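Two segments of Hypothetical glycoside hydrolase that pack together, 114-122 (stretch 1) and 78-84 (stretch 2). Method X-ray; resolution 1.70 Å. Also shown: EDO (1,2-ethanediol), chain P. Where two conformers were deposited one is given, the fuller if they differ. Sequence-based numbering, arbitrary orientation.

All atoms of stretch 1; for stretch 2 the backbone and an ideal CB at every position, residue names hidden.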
ATOM      1  N   CYS A 114      14.794  -2.750 -12.951  0.50 19.00           N
ATOM      2  CA  CYS A 114      14.724  -2.852 -14.415  0.50 19.58           C
ATOM      3  C   CYS A 114      14.342  -4.263 -14.826  0.50 19.83           C
ATOM      4  O   CYS A 114      14.967  -5.225 -14.376  0.50 20.10           O
ATOM      5  CB  CYS A 114      16.077  -2.523 -15.050  0.50 20.36           C
ATOM      6  SG  CYS A 114      16.110  -2.679 -16.877  0.50 21.26           S
ATOM      7  N   PRO A 115      13.342  -4.405 -15.704  1.00 19.71           N
ATOM      8  CA  PRO A 115      12.483  -3.415 -16.393  1.00 19.01           C
ATOM      9  C   PRO A 115      11.107  -3.168 -15.793  1.00 17.82           C
ATOM     10  O   PRO A 115      10.349  -2.355 -16.337  1.00 17.80           O
ATOM     11  CB  PRO A 115      12.324  -4.046 -17.783  1.00 19.89           C
ATOM     12  CG  PRO A 115      12.233  -5.521 -17.477  1.00 20.31           C
ATOM     13  CD  PRO A 115      13.101  -5.761 -16.244  1.00 20.57           C
ATOM     14  N   GLY A 116      10.770  -3.823 -14.682  1.00 16.88           N
ATOM     15  CA  GLY A 116       9.409  -3.779 -14.159  1.00 15.73           C
ATOM     16  C   GLY A 116       9.084  -2.524 -13.367  1.00 14.89           C
ATOM     17  O   GLY A 116       7.906  -2.180 -13.187  1.00 14.30           O
ATOM     18  N   GLY A 117      10.116  -1.830 -12.910  1.00 14.60           N
ATOM     19  CA  GLY A 117       9.922  -0.545 -12.239  1.00 14.55           C
ATOM     20  C   GLY A 117       9.533  -0.610 -10.770  1.00 14.33           C
ATOM     21  O   GLY A 117       9.950  -1.498 -10.028  1.00 14.56           O
ATOM     22  N   THR A 118       8.727   0.364 -10.350  1.00 13.94           N
ATOM     23  CA  THR A 118       8.527   0.652  -8.953  1.00 13.79           C
ATOM     24  C   THR A 118       7.027   0.558  -8.663  1.00 13.51           C
ATOM     25  O   THR A 118       6.276   1.426  -9.080  1.00 13.31           O
ATOM     26  CB  THR A 118       9.080   2.083  -8.640  1.00 13.98           C
ATOM     27  OG1 THR A 118       8.392   3.063  -9.426  1.00 13.76           O
ATOM     28  CG2 THR A 118      10.567   2.187  -8.948  1.00 14.52           C
ATOM     29  N   GLU A 119       6.595  -0.487  -7.952  1.00 13.29           N
ATOM     30  CA  GLU A 119       5.171  -0.774  -7.749  1.00 13.10           C
ATOM     31  C   GLU A 119       4.672  -0.486  -6.333  1.00 12.81           C
ATOM     32  O   GLU A 119       5.454  -0.457  -5.384  1.00 12.06           O
ATOM     33  CB  GLU A 119       4.875  -2.258  -7.998  1.00 14.19           C
ATOM     34  CG  GLU A 119       5.451  -2.849  -9.291  1.00 14.94           C
ATOM     35  CD  GLU A 119       5.151  -4.324  -9.430  1.00 16.18           C
ATOM     36  OE1 GLU A 119       4.841  -4.992  -8.388  1.00 16.76           O
ATOM     37  OE2 GLU A 119       5.246  -4.832 -10.577  1.00 17.02           O
ATOM     38  N   ASP A 120       3.351  -0.327  -6.217  1.00 12.27           N
ATOM     39  CA  ASP A 120       2.635  -0.522  -4.961  1.00 12.24           C
ATOM     40  C   ASP A 120       3.244   0.220  -3.777  1.00 11.79           C
ATOM     41  O   ASP A 120       3.664  -0.385  -2.776  1.00 11.82           O
ATOM     42  CB  ASP A 120       2.515  -2.010  -4.678  1.00 12.74           C
ATOM     43  CG  ASP A 120       1.640  -2.741  -5.695  1.00 13.66           C
ATOM     44  OD1 ASP A 120       1.094  -2.090  -6.618  1.00 13.02           O
ATOM     45  OD2 ASP A 120       1.451  -3.969  -5.509  1.00 14.56           O
ATOM     46  N   PRO A 121       3.286   1.549  -3.895  1.00 11.01           N
ATOM     47  CA  PRO A 121       3.865   2.421  -2.861  1.00 11.05           C
ATOM     48  C   PRO A 121       2.974   2.536  -1.615  1.00 10.71           C
ATOM     49  O   PRO A 121       1.744   2.478  -1.713  1.00 10.79           O
ATOM     50  CB  PRO A 121       3.909   3.754  -3.553  1.00 10.78           C
ATOM     51  CG  PRO A 121       2.748   3.740  -4.490  1.00 11.03           C
ATOM     52  CD  PRO A 121       2.722   2.336  -5.020  1.00 11.36           C
ATOM     53  N   ARG A 122       3.606   2.670  -0.458  1.00 10.89           N
ATOM     54  CA  ARG A 122       2.970   3.227   0.730  1.00 10.97           C
ATOM     55  C   ARG A 122       3.882   4.307   1.257  1.00 10.87           C
ATOM     56  O   ARG A 122       5.118   4.160   1.253  1.00 10.35           O
ATOM     57  CB  ARG A 122       2.775   2.195   1.863  1.00 11.46           C
ATOM     58  CG  ARG A 122       1.615   1.263   1.709  1.00 12.24           C
ATOM     59  CD  ARG A 122       1.984   0.087   0.892  1.00 12.87           C
ATOM     60  NE  ARG A 122       0.975  -0.988   0.868  1.00 12.83           N
ATOM     61  CZ  ARG A 122       0.872  -1.850  -0.135  1.00 13.11           C
ATOM     62  NH1 ARG A 122       1.705  -1.772  -1.150  1.00 13.48           N
ATOM     63  NH2 ARG A 122      -0.066  -2.786  -0.138  1.00 12.92           N
ATOM     64  N   UNK A  78       3.715  -7.494 -16.434  1.00 24.13           N
ATOM     65  CA  UNK A  78       4.457  -7.597 -17.699  1.00 24.75           C
ATOM     66  C   UNK A  78       5.063  -6.277 -18.205  1.00 23.91           C
ATOM     67  O   UNK A  78       5.809  -6.284 -19.189  1.00 24.43           O
ATOM     68  CB  UNK A  78       3.525  -8.155 -18.777  1.00 24.75           C
ATOM     69  N   UNK A  79       4.726  -5.153 -17.565  1.00 22.03           N
ATOM     70  CA  UNK A  79       5.050  -3.821 -18.119  1.00 20.68           C
ATOM     71  C   UNK A  79       5.941  -3.045 -17.135  1.00 18.66           C
ATOM     72  O   UNK A  79       6.663  -3.672 -16.368  1.00 18.77           O
ATOM     73  CB  UNK A  79       3.773  -3.032 -18.413  1.00 20.68           C
ATOM     74  N   UNK A  80       5.962  -1.715 -17.198  1.00 17.13           N
ATOM     75  CA  UNK A  80       6.791  -0.932 -16.288  1.00 16.24           C
ATOM     76  C   UNK A  80       5.896  -0.050 -15.443  1.00 15.27           C
ATOM     77  O   UNK A  80       5.060   0.690 -15.978  1.00 15.19           O
ATOM     78  CB  UNK A  80       7.815  -0.092 -17.053  1.00 16.24           C
ATOM     79  N   UNK A  81       6.097  -0.116 -14.123  1.00 14.17           N
ATOM     80  CA  UNK A  81       5.371   0.720 -13.166  1.00 13.24           C
ATOM     81  C   UNK A  81       6.234   1.903 -12.751  1.00 12.67           C
ATOM     82  O   UNK A  81       7.444   1.766 -12.575  1.00 12.89           O
ATOM     83  CB  UNK A  81       4.954  -0.093 -11.939  1.00 13.24           C
ATOM     84  N   UNK A  82       5.603   3.067 -12.674  1.00 12.48           N
ATOM     85  CA  UNK A  82       6.197   4.319 -12.242  1.00 12.38           C
ATOM     86  C   UNK A  82       5.139   5.013 -11.370  1.00 12.31           C
ATOM     87  O   UNK A  82       3.945   4.680 -11.451  1.00 12.72           O
ATOM     88  CB  UNK A  82       6.626   5.185 -13.428  1.00 12.38           C
ATOM     89  N   UNK A  83       5.561   5.947 -10.521  1.00 11.94           N
ATOM     90  CA  UNK A  83       4.636   6.616  -9.644  1.00 11.80           C
ATOM     91  C   UNK A  83       4.355   8.038 -10.087  1.00 11.72           C
ATOM     92  O   UNK A  83       5.275   8.846 -10.244  1.00 11.68           O
ATOM     93  CB  UNK A  83       5.176   6.609  -8.212  1.00 11.80           C
ATOM     94  N   UNK A  84       3.077   8.328 -10.225  1.00 12.00           N
ATOM     95  CA  UNK A  84       2.585   9.665 -10.512  1.00 12.57           C
ATOM     96  C   UNK A  84       2.528  10.525  -9.276  1.00 13.32           C
ATOM     97  O   UNK A  84       2.783  10.057  -8.160  1.00 14.34           O
ATOM     98  CB  UNK A  84       1.199   9.594 -11.155  1.00 12.57           C
TER
HETATM   99  C1  EDO P 401       5.445  -9.651  -9.268  1.00 29.37           C
HETATM  100  O1  EDO P 401       5.385 -10.057  -7.895  1.00 32.56           O
HETATM  101  C2  EDO P 401       5.627  -8.145  -9.309  1.00 27.90           C
HETATM  102  O2  EDO P 401       4.887  -7.572  -8.233  1.00 27.00           O

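At position 78 the CA-to-CB bond points away from stretch 1 and nothing of that stretch lies near the ideal CB, so the contact sets no preference. The residue is Ser-78, whose OG is hydrogen-bonded elsewhere in the structure.

Position 79 also points away, and almost any side chain would fit; the backbone does the work here, its carbonyl O lying 3.5 Å from CA of Gly-116 in a CA-H...O contact. The residue is Arg-79, its guanidinium engaged elsewhere.

At position 80 the CB points sideways, 3.5 Å from Pro-115 O. A carbonyl so close invites a short donor; serine or threonine would suit, while a purely apolar residue would leave this acceptor unanswered from here. The residue is Thr-80. With chi1 in the m well, its OG1 donates a hydrogen bond to Pro-115 O at 2.7 Å, and its methyl CG2 lies 4.2 Å from CA of Gly-117.

Position 81 is where the backbones bridge. Its N donates to Gly-116 O (2.9 Å) and its O accepts from Thr-118 N (2.9 Å), both nearly linear. The same O of position 81 lies 3.4 Å from CA of Gly-117, and an ideal CB on Gly-117 would clash with O of position 81 at 2.1 Å; the glycine, with its positive phi, permits this approach. The CB of 81 points toward stretch 1, 3.5 Å from Thr-118 O and 3.9 Å from Glu-119 CG, so the space is tight. Alanine, serine or perhaps cysteine would suit, and the nearby carboxylate of Glu-119 favours a polar group. The residue is Ser-81. Its OG donates to a water at 2.8 Å; that water O in turn donates to Gly-116 O (2.8 Å) and Glu-119 OE2 (2.7 Å), linking the hydroxyl to both acceptors through the water, with no direct hydrogen bond to either.

At position 82, strand alternation turns the CB away, 4.9 Å from Thr-118 OG1, leaving room for a long side chain, polar or apolar. The residue is Arg-82, extended through chi3, with its terminal nitrogens hydrogen-bonded elsewhere.

Position 83 points toward stretch 1 again, with its ideal CB 5.3 Å from Pro-121 CG and 4.9 Å from Thr-118 OG1. The gap is wide enough for a sizeable apolar residue: leucine, isoleucine or methionine could reach the proline ring. The residue is Leu-83, whose CD1 packs 3.8 Å from Pro-121 CB. Its CD2 comes within 3.5 Å of Thr-118 O, a carbonyl that finds no hydrogen-bonding partner in the model.

Position 84 lies beyond reach of stretch 1, which therefore imposes no choice. The residue is Gly-84.

Stretch 2 (78-84) SRTSRLG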
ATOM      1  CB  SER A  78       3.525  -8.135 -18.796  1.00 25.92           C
ATOM      2  OG  SER A  78       2.473  -7.193 -19.041  1.00 25.96           O
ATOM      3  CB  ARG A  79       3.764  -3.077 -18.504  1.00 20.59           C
ATOM      4  CG  ARG A  79       2.702  -2.939 -17.436  1.00 20.87           C
ATOM      5  CD  ARG A  79       1.638  -4.083 -17.470  1.00 21.42           C
ATOM      6  NE  ARG A  79       0.855  -3.968 -18.693  1.00 22.40           N
ATOM      7  CZ  ARG A  79      -0.265  -3.261 -18.842  1.00 22.14           C
ATOM      8  NH1 ARG A  79      -0.857  -2.612 -17.820  1.00 21.05           N
ATOM      9  NH2 ARG A  79      -0.814  -3.207 -20.038  1.00 23.16           N
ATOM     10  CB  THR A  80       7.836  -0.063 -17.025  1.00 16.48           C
ATOM     11  OG1 THR A  80       8.650  -0.898 -17.858  1.00 16.33           O
ATOM     12  CG2 THR A  80       8.739   0.697 -16.023  1.00 16.22           C
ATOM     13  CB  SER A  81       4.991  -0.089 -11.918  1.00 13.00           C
ATOM     14  OG  SER A  81       4.013  -1.086 -12.211  1.00 13.35           O
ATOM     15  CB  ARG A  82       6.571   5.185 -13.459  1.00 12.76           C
ATOM     16  CG  ARG A  82       7.564   4.500 -14.390  1.00 12.98           C
ATOM     17  CD  ARG A  82       7.911   5.364 -15.596  1.00 13.17           C
ATOM     18  NE  ARG A  82       8.830   4.716 -16.522  1.00 13.64           N
ATOM     19  CZ  ARG A  82       8.470   3.909 -17.522  1.00 14.26           C
ATOM     20  NH1 ARG A  82       7.203   3.565 -17.720  1.00 14.14           N
ATOM     21  NH2 ARG A  82       9.394   3.405 -18.333  1.00 14.87           N
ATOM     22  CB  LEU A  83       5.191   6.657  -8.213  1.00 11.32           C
ATOM     23  CG  LEU A  83       5.646   5.332  -7.628  1.00 11.60           C
ATOM     24  CD1 LEU A  83       6.051   5.496  -6.183  1.00 11.43           C
ATOM     25  CD2 LEU A  83       4.596   4.182  -7.816  1.00 11.53           C
TER
HETATM   26  O   HOH W   1       5.426  -3.365 -12.844  1.00 15.05           O
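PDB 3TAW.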